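PDB 2AU3: DNA primase, which synthesises, as a zinc-containing DnaG-type RNA polymerase, the short RNA primers that DNA polymerase extends during DNA replication. Local coordinates for residues L275-A280 with I308-S313; E229-L234 with A280-K285; S78-A83 with D102-V107; S5-L10 with K92-E97. All coordinates share one frame; numbering follows the deposited sequence.

Contact 1: residues L275-A280 with I308-S313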
loop_
_atom_site.group_PDB
_atom_site.type_symbol
_atom_site.label_atom_id
_atom_site.label_comp_id
_atom_site.label_asym_id
_atom_site.label_seq_id
_atom_site.Cartn_x
_atom_site.Cartn_y
_atom_site.Cartn_z
ATOM N N LEU A 275 -7.698 5.558 10.246
ATOM C CA LEU A 275 -7.321 6.613 9.342
ATOM C C LEU A 275 -6.891 7.856 10.165
ATOM O O LEU A 275 -7.520 8.187 11.160
ATOM C CB LEU A 275 -8.490 6.937 8.412
ATOM C CG LEU A 275 -8.235 8.076 7.434
ATOM C CD1 LEU A 275 -7.475 7.555 6.246
ATOM C CD2 LEU A 275 -9.584 8.674 7.005
ATOM N N THR A 276 -5.798 8.496 9.763
ATOM C CA THR A 276 -5.372 9.755 10.378
ATOM C C THR A 276 -5.673 10.891 9.445
ATOM O O THR A 276 -5.878 10.684 8.262
ATOM C CB THR A 276 -3.870 9.773 10.669
ATOM O OG1 THR A 276 -3.156 9.831 9.423
ATOM C CG2 THR A 276 -3.411 8.466 11.371
ATOM N N GLN A 277 -5.668 12.113 9.976
ATOM C CA GLN A 277 -5.784 13.303 9.137
ATOM C C GLN A 277 -4.715 13.387 8.032
ATOM O O GLN A 277 -5.035 13.733 6.874
ATOM C CB GLN A 277 -5.742 14.577 10.009
ATOM C CG GLN A 277 -6.125 15.853 9.229
ATOM C CD GLN A 277 -7.582 15.808 8.729
ATOM O OE1 GLN A 277 -7.850 15.788 7.522
ATOM N NE2 GLN A 277 -8.499 15.813 9.648
ATOM N N ASN A 278 -3.453 13.097 8.371
ATOM C CA ASN A 278 -2.404 13.128 7.348
ATOM C C ASN A 278 -2.732 12.143 6.222
ATOM O O ASN A 278 -2.500 12.450 5.078
ATOM C CB ASN A 278 -1.003 12.823 7.916
ATOM C CG ASN A 278 -0.413 14.002 8.672
ATOM O OD1 ASN A 278 -0.853 15.141 8.503
ATOM N ND2 ASN A 278 0.589 13.733 9.526
ATOM N N GLN A 279 -3.257 10.963 6.561
ATOM C CA GLN A 279 -3.666 9.995 5.535
ATOM C C GLN A 279 -4.868 10.496 4.687
ATOM O O GLN A 279 -4.900 10.308 3.459
ATOM C CB GLN A 279 -3.999 8.633 6.159
ATOM C CG GLN A 279 -2.795 7.876 6.696
ATOM C CD GLN A 279 -3.181 6.803 7.702
ATOM O OE1 GLN A 279 -4.372 6.677 8.094
ATOM N NE2 GLN A 279 -2.191 6.045 8.156
ATOM N N ALA A 280 -5.853 11.113 5.349
ATOM C CA ALA A 280 -6.981 11.714 4.633
ATOM C C ALA A 280 -6.505 12.864 3.712
ATOM O O ALA A 280 -6.911 12.932 2.558
ATOM C CB ALA A 280 -8.049 12.170 5.590
ATOM N N ILE A 308 -14.841 9.855 8.858
ATOM C CA ILE A 308 -15.568 10.750 7.953
ATOM C C ILE A 308 -15.197 12.238 8.099
ATOM O O ILE A 308 -14.938 12.897 7.106
ATOM C CB ILE A 308 -17.111 10.535 8.111
ATOM C CG1 ILE A 308 -17.538 9.236 7.441
ATOM C CG2 ILE A 308 -17.863 11.688 7.521
ATOM C CD1 ILE A 308 -18.992 8.761 7.743
ATOM N N PRO A 309 -15.151 12.781 9.323
ATOM C CA PRO A 309 -14.738 14.174 9.497
ATOM C C PRO A 309 -13.309 14.440 8.996
ATOM O O PRO A 309 -13.029 15.537 8.539
ATOM C CB PRO A 309 -14.810 14.354 11.012
ATOM C CG PRO A 309 -15.874 13.359 11.418
ATOM C CD PRO A 309 -15.503 12.165 10.617
ATOM N N LEU A 310 -12.418 13.463 9.114
ATOM C CA LEU A 310 -11.062 13.665 8.566
ATOM C C LEU A 310 -11.116 13.788 7.048
ATOM O O LEU A 310 -10.417 14.625 6.469
ATOM C CB LEU A 310 -10.097 12.537 8.952
ATOM C CG LEU A 310 -10.148 12.015 10.395
ATOM C CD1 LEU A 310 -9.178 10.855 10.519
ATOM C CD2 LEU A 310 -9.835 13.109 11.410
ATOM N N LEU A 311 -11.958 12.974 6.420
ATOM C CA LEU A 311 -12.129 13.036 4.962
ATOM C C LEU A 311 -12.802 14.357 4.538
ATOM O O LEU A 311 -12.341 15.025 3.592
ATOM C CB LEU A 311 -12.890 11.802 4.443
ATOM C CG LEU A 311 -12.126 10.479 4.659
ATOM C CD1 LEU A 311 -13.001 9.305 4.350
ATOM C CD2 LEU A 311 -10.863 10.441 3.781
ATOM N N LEU A 312 -13.883 14.718 5.234
ATOM C CA LEU A 312 -14.561 15.990 4.976
ATOM C C LEU A 312 -13.597 17.174 5.085
ATOM O O LEU A 312 -13.558 18.010 4.193
ATOM C CB LEU A 312 -15.813 16.167 5.853
ATOM C CG LEU A 312 -16.930 15.145 5.625
ATOM C CD1 LEU A 312 -18.054 15.303 6.665
ATOM C CD2 LEU A 312 -17.490 15.221 4.183
ATOM N N SER A 313 -12.783 17.210 6.144
ATOM C CA SER A 313 -11.836 18.308 6.357
ATOM C C SER A 313 -10.844 18.428 5.207
ATOM O O SER A 313 -10.424 19.537 4.853
ATOM C CB SER A 313 -11.063 18.123 7.661
ATOM O OG SER A 313 -11.955 17.994 8.739
#
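Apolar packing carries most of this contact, with Leu310 at its middle. Its CG stands anti to the carbonyl carbon (chi1 -42°), which drives CD1 against the backbone of the incoming loop, 3.2 Å from Leu275 O, while its CB rests 4.0 Å from Ala280 CB. The small Ala280 lets the helices come close, its methyl also meeting Leu311 CD2 at 3.8 Å. Leu275 crosses Leu311 at about a right angle, CD2 to CD2 at 3.9 Å. Helices 277-284 and 298-313 are the connections of two successive beta-alpha-beta crossovers in the Toprim fold, and Leu311 continues beneath them onto Val290 and Ile292 of the sheet. Polar contacts mainly fix the helix start: Thr276 and Gln279 form a capping box, with Gln279 N donating to Thr276 OG1 (3.1 Å) and Thr276 N to Gln279 OE1 (2.9 Å), the latter donor lying above the carbonyl plane. Thr276 OG1 is also bonded to Gly228 O. At the rim Gln277, bent at chi2, lays its amide obliquely across Leu310 and reaches Ser313; an alanine here removes that amide and would probably leave Leu310 less well packed. Ser313 OG donates to Pro309 O at 2.7 Å, one turn back.

Contact 2: residues E229-L234 with A280-K285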
loop_
_atom_site.group_PDB
_atom_site.type_symbol
_atom_site.label_atom_id
_atom_site.label_comp_id
_atom_site.label_asym_id
_atom_site.label_seq_id
_atom_site.Cartn_x
_atom_site.Cartn_y
_atom_site.Cartn_z
ATOM N N GLU A 229 1.447 8.734 8.026
ATOM C CA GLU A 229 1.611 9.599 6.852
ATOM C C GLU A 229 1.542 8.847 5.508
ATOM O O GLU A 229 1.678 9.453 4.430
ATOM C CB GLU A 229 2.936 10.350 6.970
ATOM C CG GLU A 229 3.003 11.243 8.216
ATOM C CD GLU A 229 4.270 12.078 8.276
ATOM O OE1 GLU A 229 4.859 12.363 7.203
ATOM O OE2 GLU A 229 4.679 12.444 9.398
ATOM N N ASN A 230 1.324 7.534 5.582
ATOM C CA ASN A 230 1.300 6.663 4.403
ATOM C C ASN A 230 0.006 5.851 4.310
ATOM O O ASN A 230 -0.618 5.558 5.327
ATOM C CB ASN A 230 2.503 5.713 4.433
ATOM C CG ASN A 230 3.817 6.424 4.168
ATOM O OD1 ASN A 230 4.174 6.648 3.018
ATOM N ND2 ASN A 230 4.531 6.809 5.238
ATOM N N LEU A 231 -0.384 5.480 3.092
ATOM C CA LEU A 231 -1.531 4.602 2.916
ATOM C C LEU A 231 -1.093 3.327 2.231
ATOM O O LEU A 231 -0.449 3.371 1.169
ATOM C CB LEU A 231 -2.650 5.273 2.085
ATOM C CG LEU A 231 -3.498 6.338 2.791
ATOM C CD1 LEU A 231 -4.183 7.227 1.772
ATOM C CD2 LEU A 231 -4.521 5.696 3.720
ATOM N N PHE A 232 -1.451 2.194 2.819
ATOM C CA PHE A 232 -1.229 0.930 2.150
ATOM C C PHE A 232 -1.978 0.897 0.824
ATOM O O PHE A 232 -3.180 1.233 0.760
ATOM C CB PHE A 232 -1.700 -0.240 3.007
ATOM C CG PHE A 232 -1.352 -1.590 2.413
ATOM C CD1 PHE A 232 -0.016 -1.960 2.253
ATOM C CD2 PHE A 232 -2.348 -2.477 2.020
ATOM C CE1 PHE A 232 0.322 -3.205 1.701
ATOM C CE2 PHE A 232 -2.024 -3.736 1.469
ATOM C CZ PHE A 232 -0.698 -4.091 1.302
ATOM N N GLY A 233 -1.280 0.452 -0.219
ATOM C CA GLY A 233 -1.876 0.275 -1.519
ATOM C C GLY A 233 -1.889 1.507 -2.413
ATOM O O GLY A 233 -2.244 1.406 -3.582
ATOM N N LEU A 234 -1.515 2.675 -1.896
ATOM C CA LEU A 234 -1.567 3.874 -2.725
ATOM C C LEU A 234 -0.756 3.755 -4.030
ATOM O O LEU A 234 -1.257 4.079 -5.115
ATOM C CB LEU A 234 -1.191 5.125 -1.932
ATOM C CG LEU A 234 -1.448 6.472 -2.568
ATOM C CD1 LEU A 234 -2.941 6.651 -2.932
ATOM C CD2 LEU A 234 -0.997 7.537 -1.570
ATOM N N ALA A 280 -5.853 11.113 5.349
ATOM C CA ALA A 280 -6.981 11.714 4.633
ATOM C C ALA A 280 -6.505 12.864 3.712
ATOM O O ALA A 280 -6.911 12.932 2.558
ATOM C CB ALA A 280 -8.049 12.170 5.590
ATOM N N ASN A 281 -5.644 13.746 4.224
ATOM C CA ASN A 281 -4.999 14.789 3.415
ATOM C C ASN A 281 -4.284 14.172 2.209
ATOM O O ASN A 281 -4.452 14.632 1.092
ATOM C CB ASN A 281 -3.961 15.587 4.233
ATOM C CG ASN A 281 -4.588 16.466 5.347
ATOM O OD1 ASN A 281 -3.871 17.017 6.169
ATOM N ND2 ASN A 281 -5.905 16.566 5.378
ATOM N N LEU A 282 -3.439 13.158 2.447
ATOM C CA LEU A 282 -2.726 12.495 1.358
ATOM C C LEU A 282 -3.710 11.920 0.323
ATOM O O LEU A 282 -3.565 12.132 -0.891
ATOM C CB LEU A 282 -1.782 11.403 1.898
ATOM C CG LEU A 282 -1.156 10.452 0.862
ATOM C CD1 LEU A 282 -0.101 11.198 -0.022
ATOM C CD2 LEU A 282 -0.512 9.225 1.573
ATOM N N LEU A 283 -4.736 11.218 0.793
ATOM C CA LEU A 283 -5.719 10.661 -0.145
ATOM C C LEU A 283 -6.345 11.757 -1.012
ATOM O O LEU A 283 -6.535 11.556 -2.224
ATOM C CB LEU A 283 -6.813 9.875 0.602
ATOM C CG LEU A 283 -7.859 9.065 -0.179
ATOM C CD1 LEU A 283 -7.254 8.261 -1.342
ATOM C CD2 LEU A 283 -8.647 8.123 0.793
ATOM N N SER A 284 -6.625 12.918 -0.406
ATOM C CA SER A 284 -7.276 14.028 -1.118
ATOM C C SER A 284 -6.458 14.572 -2.291
ATOM O O SER A 284 -7.012 15.154 -3.216
ATOM C CB SER A 284 -7.635 15.159 -0.182
ATOM O OG SER A 284 -6.468 15.826 0.260
ATOM N N LYS A 285 -5.154 14.374 -2.250
ATOM C CA LYS A 285 -4.299 14.725 -3.389
ATOM C C LYS A 285 -4.548 13.823 -4.609
ATOM O O LYS A 285 -4.116 14.160 -5.726
ATOM C CB LYS A 285 -2.804 14.667 -3.000
ATOM C CG LYS A 285 -2.411 15.495 -1.785
ATOM C CD LYS A 285 -0.866 15.469 -1.635
ATOM C CE LYS A 285 -0.374 16.014 -0.288
ATOM N NZ LYS A 285 0.854 15.268 0.242
#
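Phe232 supplies the one aromatic ring, and neither its faces nor its edges meet 280-285; it packs instead with Tyr253 and Leu256 of helix 253-261 and with Leu271. The flat amide of Asn230 also lies off the contact, its ND2 bonded to Lys226 O. What remains between the segments is a leucine cluster at the edge of the Toprim sheet, where strand 231-232, weakly bonded and outermost, runs antiparallel to 267-270 and helix 277-284 packs beside it. Leu282 is the central side chain. With CG anti to its backbone N (chi1 169°), it sends CD2 across to meet Leu234 CD2 tip to tip at 3.6 Å. The same methyl lies 3.6 Å from Glu229 O and 4.2 Å from Leu231 CD1, so one carbon touches both ends of the facing segment. Leu231 instead has CG anti to the carbonyl carbon and crosses Leu283 at about a right angle, with CD1 3.9 Å from Leu283 CB. Beyond them, Leu234 and Leu283 both touch Val268 of the neighbouring strand, which closes the cluster from the sheet side. A type II turn from Leu231 to Leu234 brings the two leucines onto the same partner. Gly233 occupies its third position with a positive phi of 87°, where a CB would press on Phe232 O, and stands at the N-cap position of helix 234-244. Further along 280-285, Ser284 OG turns back on its own helix and gives Asn281 O a very short bond of 2.5 Å, in the carbonyl plane and on a lone pair.

Contact 3: residues S78-A83 with D102-V107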
loop_
_atom_site.group_PDB
_atom_site.type_symbol
_atom_site.label_atom_id
_atom_site.label_comp_id
_atom_site.label_asym_id
_atom_site.label_seq_id
_atom_site.Cartn_x
_atom_site.Cartn_y
_atom_site.Cartn_z
ATOM N N SER A 78 26.161 -7.498 -5.297
ATOM C CA SER A 78 25.372 -6.571 -4.514
ATOM C C SER A 78 24.845 -5.436 -5.394
ATOM O O SER A 78 25.395 -5.118 -6.466
ATOM C CB SER A 78 26.209 -5.998 -3.374
ATOM O OG SER A 78 27.044 -4.976 -3.871
ATOM N N TYR A 79 23.785 -4.815 -4.929
ATOM C CA TYR A 79 23.230 -3.662 -5.619
ATOM C C TYR A 79 24.337 -2.652 -5.973
ATOM O O TYR A 79 24.467 -2.225 -7.134
ATOM C CB TYR A 79 22.134 -3.033 -4.758
ATOM C CG TYR A 79 21.403 -1.924 -5.438
ATOM C CD1 TYR A 79 20.258 -2.174 -6.204
ATOM C CD2 TYR A 79 21.847 -0.615 -5.324
ATOM C CE1 TYR A 79 19.580 -1.130 -6.844
ATOM C CE2 TYR A 79 21.200 0.422 -5.969
ATOM C CZ TYR A 79 20.064 0.163 -6.719
ATOM O OH TYR A 79 19.423 1.216 -7.338
ATOM N N PHE A 80 25.141 -2.277 -4.983
ATOM C CA PHE A 80 26.190 -1.266 -5.202
ATOM C C PHE A 80 27.399 -1.747 -6.011
ATOM O O PHE A 80 28.006 -0.960 -6.773
ATOM C CB PHE A 80 26.606 -0.635 -3.882
ATOM C CG PHE A 80 25.527 0.203 -3.253
ATOM C CD1 PHE A 80 25.001 1.303 -3.930
ATOM C CD2 PHE A 80 25.041 -0.099 -1.987
ATOM C CE1 PHE A 80 23.993 2.086 -3.361
ATOM C CE2 PHE A 80 24.015 0.675 -1.412
ATOM C CZ PHE A 80 23.517 1.778 -2.097
ATOM N N GLU A 81 27.715 -3.035 -5.906
ATOM C CA GLU A 81 28.603 -3.675 -6.880
ATOM C C GLU A 81 28.075 -3.535 -8.324
ATOM O O GLU A 81 28.823 -3.206 -9.246
ATOM C CB GLU A 81 28.841 -5.156 -6.520
ATOM C CG GLU A 81 29.820 -5.369 -5.372
ATOM C CD GLU A 81 29.980 -6.835 -4.961
ATOM O OE1 GLU A 81 28.973 -7.571 -4.853
ATOM O OE2 GLU A 81 31.136 -7.258 -4.716
ATOM N N ALA A 82 26.789 -3.800 -8.517
ATOM C CA ALA A 82 26.152 -3.639 -9.833
ATOM C C ALA A 82 26.177 -2.183 -10.255
ATOM O O ALA A 82 26.394 -1.870 -11.438
ATOM C CB ALA A 82 24.701 -4.147 -9.800
ATOM N N ALA A 83 25.919 -1.294 -9.297
ATOM C CA ALA A 83 26.014 0.143 -9.543
ATOM C C ALA A 83 27.399 0.542 -10.098
ATOM O O ALA A 83 27.497 1.320 -11.050
ATOM C CB ALA A 83 25.690 0.902 -8.293
ATOM N N ASP A 102 21.883 6.766 4.203
ATOM C CA ASP A 102 20.549 7.065 3.748
ATOM C C ASP A 102 20.143 6.239 2.519
ATOM O O ASP A 102 19.123 5.559 2.537
ATOM C CB ASP A 102 20.491 8.560 3.453
ATOM C CG ASP A 102 19.107 9.044 3.166
ATOM O OD1 ASP A 102 18.157 8.469 3.724
ATOM O OD2 ASP A 102 18.889 10.019 2.418
ATOM N N GLU A 103 20.945 6.317 1.460
ATOM C CA GLU A 103 20.784 5.481 0.272
ATOM C C GLU A 103 20.791 3.975 0.604
ATOM O O GLU A 103 20.024 3.197 0.023
ATOM C CB GLU A 103 21.931 5.764 -0.701
ATOM C CG GLU A 103 21.535 5.846 -2.163
ATOM C CD GLU A 103 20.473 6.894 -2.432
ATOM O OE1 GLU A 103 20.796 8.105 -2.377
ATOM O OE2 GLU A 103 19.320 6.501 -2.704
ATOM N N LYS A 104 21.675 3.576 1.521
ATOM C CA LYS A 104 21.829 2.164 1.865
ATOM C C LYS A 104 20.601 1.635 2.579
ATOM O O LYS A 104 20.249 0.480 2.409
ATOM C CB LYS A 104 23.071 1.917 2.724
ATOM C CG LYS A 104 24.417 2.160 2.049
ATOM C CD LYS A 104 25.585 1.903 3.043
ATOM C CE LYS A 104 25.123 2.034 4.531
ATOM N NZ LYS A 104 26.191 1.912 5.582
ATOM N N VAL A 105 19.991 2.468 3.415
ATOM C CA VAL A 105 18.739 2.108 4.102
ATOM C C VAL A 105 17.675 1.621 3.090
ATOM O O VAL A 105 17.145 0.506 3.199
ATOM C CB VAL A 105 18.258 3.283 4.999
ATOM C CG1 VAL A 105 16.812 3.076 5.520
ATOM C CG2 VAL A 105 19.214 3.447 6.191
ATOM N N TYR A 106 17.433 2.425 2.053
ATOM C CA TYR A 106 16.422 2.079 1.053
ATOM C C TYR A 106 16.818 0.832 0.293
ATOM O O TYR A 106 15.973 0.002 -0.032
ATOM C CB TYR A 106 16.188 3.256 0.084
ATOM C CG TYR A 106 15.435 4.393 0.744
ATOM C CD1 TYR A 106 14.039 4.319 0.929
ATOM C CD2 TYR A 106 16.107 5.510 1.230
ATOM C CE1 TYR A 106 13.330 5.355 1.554
ATOM C CE2 TYR A 106 15.413 6.550 1.881
ATOM C CZ TYR A 106 14.019 6.466 2.038
ATOM O OH TYR A 106 13.327 7.484 2.678
ATOM N N VAL A 107 18.114 0.685 0.021
ATOM C CA VAL A 107 18.580 -0.493 -0.674
ATOM C C VAL A 107 18.416 -1.717 0.217
ATOM O O VAL A 107 18.070 -2.787 -0.280
ATOM C CB VAL A 107 20.034 -0.343 -1.199
ATOM C CG1 VAL A 107 20.634 -1.702 -1.600
ATOM C CG2 VAL A 107 20.066 0.618 -2.379
#
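Val107 packs against two aromatic side chains. Its CG2 lies over one face of the Tyr79 ring, 4.0 Å from the centroid and 28° off the normal, a CH-pi contact, while CG1 meets Tyr79 CB at 3.7 Å. The same CG2 is 3.7 Å from Phe80 CZ, reached tip to tip and obliquely to that ring. Lys104 crosses Phe80 at about a right angle, its aliphatic CG 3.8 Å from Phe80 CE2; Glu103 O lies near the Phe80 ring plane, at its edge. The two rings also touch each other: Tyr79 CD2 stands 3.9 Å above the Phe80 plane, and Phe80 CD1 sits at the Tyr79 edge. Farther out, Tyr79 OH is bonded to Asp66 and Arg11, and Arg11 also makes a salt bridge with Glu103, tying both segments. An alanine in place of Tyr79 removes that hydroxyl and the ring facing Val107 CG2, and would probably loosen the packing between the helices. Ser78 and Glu81 start the helix with a capping box, Ser78 N pointing at the anti lone pair of Glu81 OE1 (2.8 Å, 176°) and Glu81 N donating back to Ser78 OG. Helix 79-90, of the CHC2 zinc-binding region, thus packs against 101-122, the next helix; the axes of segments 79-83 and 102-107 approach to 12.2 Å at 116°, with helix 6-13 touching both helices through Ile7 and helix 67-75 lying against Tyr79.

Contact 4: residues S5-L10 with K92-E97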
loop_
_atom_site.group_PDB
_atom_site.type_symbol
_atom_site.label_atom_id
_atom_site.label_comp_id
_atom_site.label_asym_id
_atom_site.label_seq_id
_atom_site.Cartn_x
_atom_site.Cartn_y
_atom_site.Cartn_z
ATOM N N SER A 5 24.335 13.405 -5.511
ATOM C CA SER A 5 24.908 12.074 -5.238
ATOM C C SER A 5 25.183 11.210 -6.476
ATOM O O SER A 5 24.366 11.139 -7.382
ATOM C CB SER A 5 24.062 11.308 -4.207
ATOM O OG SER A 5 23.109 10.448 -4.810
ATOM N N ASP A 6 26.338 10.545 -6.487
ATOM C CA ASP A 6 26.767 9.727 -7.628
ATOM C C ASP A 6 25.696 8.739 -8.064
ATOM O O ASP A 6 25.466 8.543 -9.264
ATOM C CB ASP A 6 28.036 8.941 -7.299
ATOM C CG ASP A 6 29.240 9.831 -7.077
ATOM O OD1 ASP A 6 29.144 11.041 -7.361
ATOM O OD2 ASP A 6 30.332 9.398 -6.617
ATOM N N ILE A 7 25.066 8.100 -7.077
ATOM C CA ILE A 7 24.111 7.043 -7.325
ATOM C C ILE A 7 22.806 7.565 -7.945
ATOM O O ILE A 7 22.244 6.933 -8.830
ATOM C CB ILE A 7 23.835 6.236 -6.019
ATOM C CG1 ILE A 7 23.117 4.937 -6.342
ATOM C CG2 ILE A 7 23.061 7.058 -5.018
ATOM C CD1 ILE A 7 24.021 3.942 -7.013
ATOM N N ASP A 8 22.329 8.709 -7.470
ATOM C CA ASP A 8 21.146 9.322 -8.049
ATOM C C ASP A 8 21.462 9.771 -9.496
ATOM O O ASP A 8 20.682 9.539 -10.421
ATOM C CB ASP A 8 20.718 10.513 -7.182
ATOM C CG ASP A 8 19.477 11.223 -7.711
ATOM O OD1 ASP A 8 18.446 10.552 -8.005
ATOM O OD2 ASP A 8 19.435 12.468 -7.838
ATOM N N GLU A 9 22.620 10.396 -9.672
ATOM C CA GLU A 9 23.082 10.810 -10.994
ATOM C C GLU A 9 23.247 9.603 -11.917
ATOM O O GLU A 9 22.888 9.651 -13.086
ATOM C CB GLU A 9 24.407 11.597 -10.865
ATOM C CG GLU A 9 24.245 12.968 -10.218
ATOM C CD GLU A 9 23.249 13.883 -10.950
ATOM O OE1 GLU A 9 23.338 14.025 -12.211
ATOM O OE2 GLU A 9 22.403 14.505 -10.261
ATOM N N LEU A 10 23.763 8.505 -11.384
ATOM C CA LEU A 10 23.861 7.281 -12.178
ATOM C C LEU A 10 22.479 6.816 -12.593
ATOM O O LEU A 10 22.252 6.503 -13.754
ATOM C CB LEU A 10 24.574 6.168 -11.410
ATOM C CG LEU A 10 24.645 4.813 -12.117
ATOM C CD1 LEU A 10 25.268 4.926 -13.523
ATOM C CD2 LEU A 10 25.372 3.765 -11.269
ATOM N N LYS A 92 30.251 7.356 -15.667
ATOM C CA LYS A 92 29.834 8.165 -14.540
ATOM C C LYS A 92 30.677 7.750 -13.347
ATOM O O LYS A 92 31.113 6.600 -13.254
ATOM C CB LYS A 92 28.342 7.964 -14.238
ATOM C CG LYS A 92 27.369 8.544 -15.296
ATOM C CD LYS A 92 27.364 10.093 -15.329
ATOM C CE LYS A 92 26.233 10.693 -14.483
ATOM N NZ LYS A 92 26.307 12.209 -14.392
ATOM N N LYS A 93 30.912 8.692 -12.446
ATOM C CA LYS A 93 31.712 8.430 -11.269
ATOM C C LYS A 93 30.830 7.762 -10.202
ATOM O O LYS A 93 29.622 8.006 -10.138
ATOM C CB LYS A 93 32.365 9.729 -10.778
ATOM C CG LYS A 93 31.937 10.227 -9.394
ATOM C CD LYS A 93 31.444 11.680 -9.439
ATOM C CE LYS A 93 32.503 12.671 -8.944
ATOM N NZ LYS A 93 32.822 13.725 -9.976
ATOM N N LEU A 94 31.424 6.871 -9.421
ATOM C CA LEU A 94 30.763 6.310 -8.246
ATOM C C LEU A 94 31.788 5.781 -7.247
ATOM O O LEU A 94 32.291 4.671 -7.399
ATOM C CB LEU A 94 29.764 5.211 -8.638
ATOM C CG LEU A 94 28.960 4.536 -7.515
ATOM C CD1 LEU A 94 27.748 5.359 -7.134
ATOM C CD2 LEU A 94 28.542 3.166 -7.963
ATOM N N ASP A 95 32.098 6.585 -6.234
ATOM C CA ASP A 95 32.981 6.148 -5.153
ATOM C C ASP A 95 32.127 5.515 -4.064
ATOM O O ASP A 95 31.275 6.185 -3.479
ATOM C CB ASP A 95 33.814 7.312 -4.592
ATOM C CG ASP A 95 33.345 8.676 -5.102
ATOM O OD1 ASP A 95 32.232 9.096 -4.722
ATOM O OD2 ASP A 95 34.017 9.397 -5.885
ATOM N N LEU A 96 32.343 4.224 -3.813
ATOM C CA LEU A 96 31.500 3.462 -2.885
ATOM C C LEU A 96 31.613 3.957 -1.449
ATOM O O LEU A 96 30.802 3.586 -0.599
ATOM C CB LEU A 96 31.809 1.963 -2.938
ATOM C CG LEU A 96 31.883 1.275 -4.297
ATOM C CD1 LEU A 96 33.038 0.285 -4.295
ATOM C CD2 LEU A 96 30.564 0.581 -4.640
ATOM N N GLU A 97 32.626 4.789 -1.194
ATOM C CA GLU A 97 32.850 5.392 0.118
ATOM C C GLU A 97 31.964 6.610 0.355
ATOM O O GLU A 97 31.707 6.984 1.497
ATOM C CB GLU A 97 34.326 5.781 0.288
ATOM C CG GLU A 97 35.242 4.639 0.730
ATOM C CD GLU A 97 34.547 3.617 1.618
ATOM O OE1 GLU A 97 34.323 3.911 2.818
ATOM O OE2 GLU A 97 34.225 2.517 1.114
HETATM O O HOH W 1 27.425 9.138 -11.044
HETATM O O HOH W 2 29.017 7.775 -4.389
#
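Asp6, in the first turn of helix 6-13, is the polar centre of this contact. Its CG is anti to the carbonyl carbon (chi1 -66°), which lays the carboxylate across the 92-97 loop. There OD2 accepts a weak bond from Asp95 N at 3.3 Å and lies 2.7 Å from Asp95 OD1. With both acids ionised these are two acceptors, the carboxylate planes 47° apart, and their closeness would probably raise the proton affinity of one; a long, weak pairing of Asp95 OD2 with Lys98 and the helix N-terminus may ease the charge. Water 2, between helix and loop, is placed to donate to Asp95 O (2.9 Å) and, weakly, to Asp6 OD2, though the acceptors within its reach outnumber its protons. Water 1 satisfies two carbonyls, donating to Asp6 O at 2.7 Å and to Lys93 O at 2.6 Å. Lys93 brings its CG and CD, rather than its ammonium, against the Asp6 carboxylate. Lys92 NZ stays 4.1 Å from Glu9 OE1, beyond a salt bridge. Ser5 OG N-caps the helix by accepting from Asp8 N, and Asp8 is paired with Arg12. Below this polar layer Leu94 CD1 lies 3.6 Å from Asp6 CB and 4.0 Å from Ile7 CD1. In this zinc-binding domain, Ile7 and Leu94 share Ala83 of helix 79-90, Ile7 and Leu10 meet Ile68 of helix 67-75, and helix 101-122 presents Glu103 to Ser5 and Ile7.

Overall arrangement
The four contacts fall into two pairs, one around the Toprim helix 277-284, the other around helices 6-13 and 79-90 near the N-terminus. Contacts 1 and 2, centres 10 Å apart, share Ala280 and use helix 277-284 on two of its sides; Gln279 O touches Leu231 CD1 at 3.6 Å between them. Contacts 3 and 4, centres 11 Å apart, touch at several points, among them Ala83 O, 3.2 Å from Leu10 CD2, and Glu103 against Ile7. Between the pairs nothing touches: contacts 2 and 3 come no nearer than about 9 Å between nearest atoms. Only the first pair approaches the catalytic centre, the Leu275 and Leu231 side chains lying about 9 and 11 Å from that of Glu251, a predicted magnesium ligand with Asp295 and Asp297.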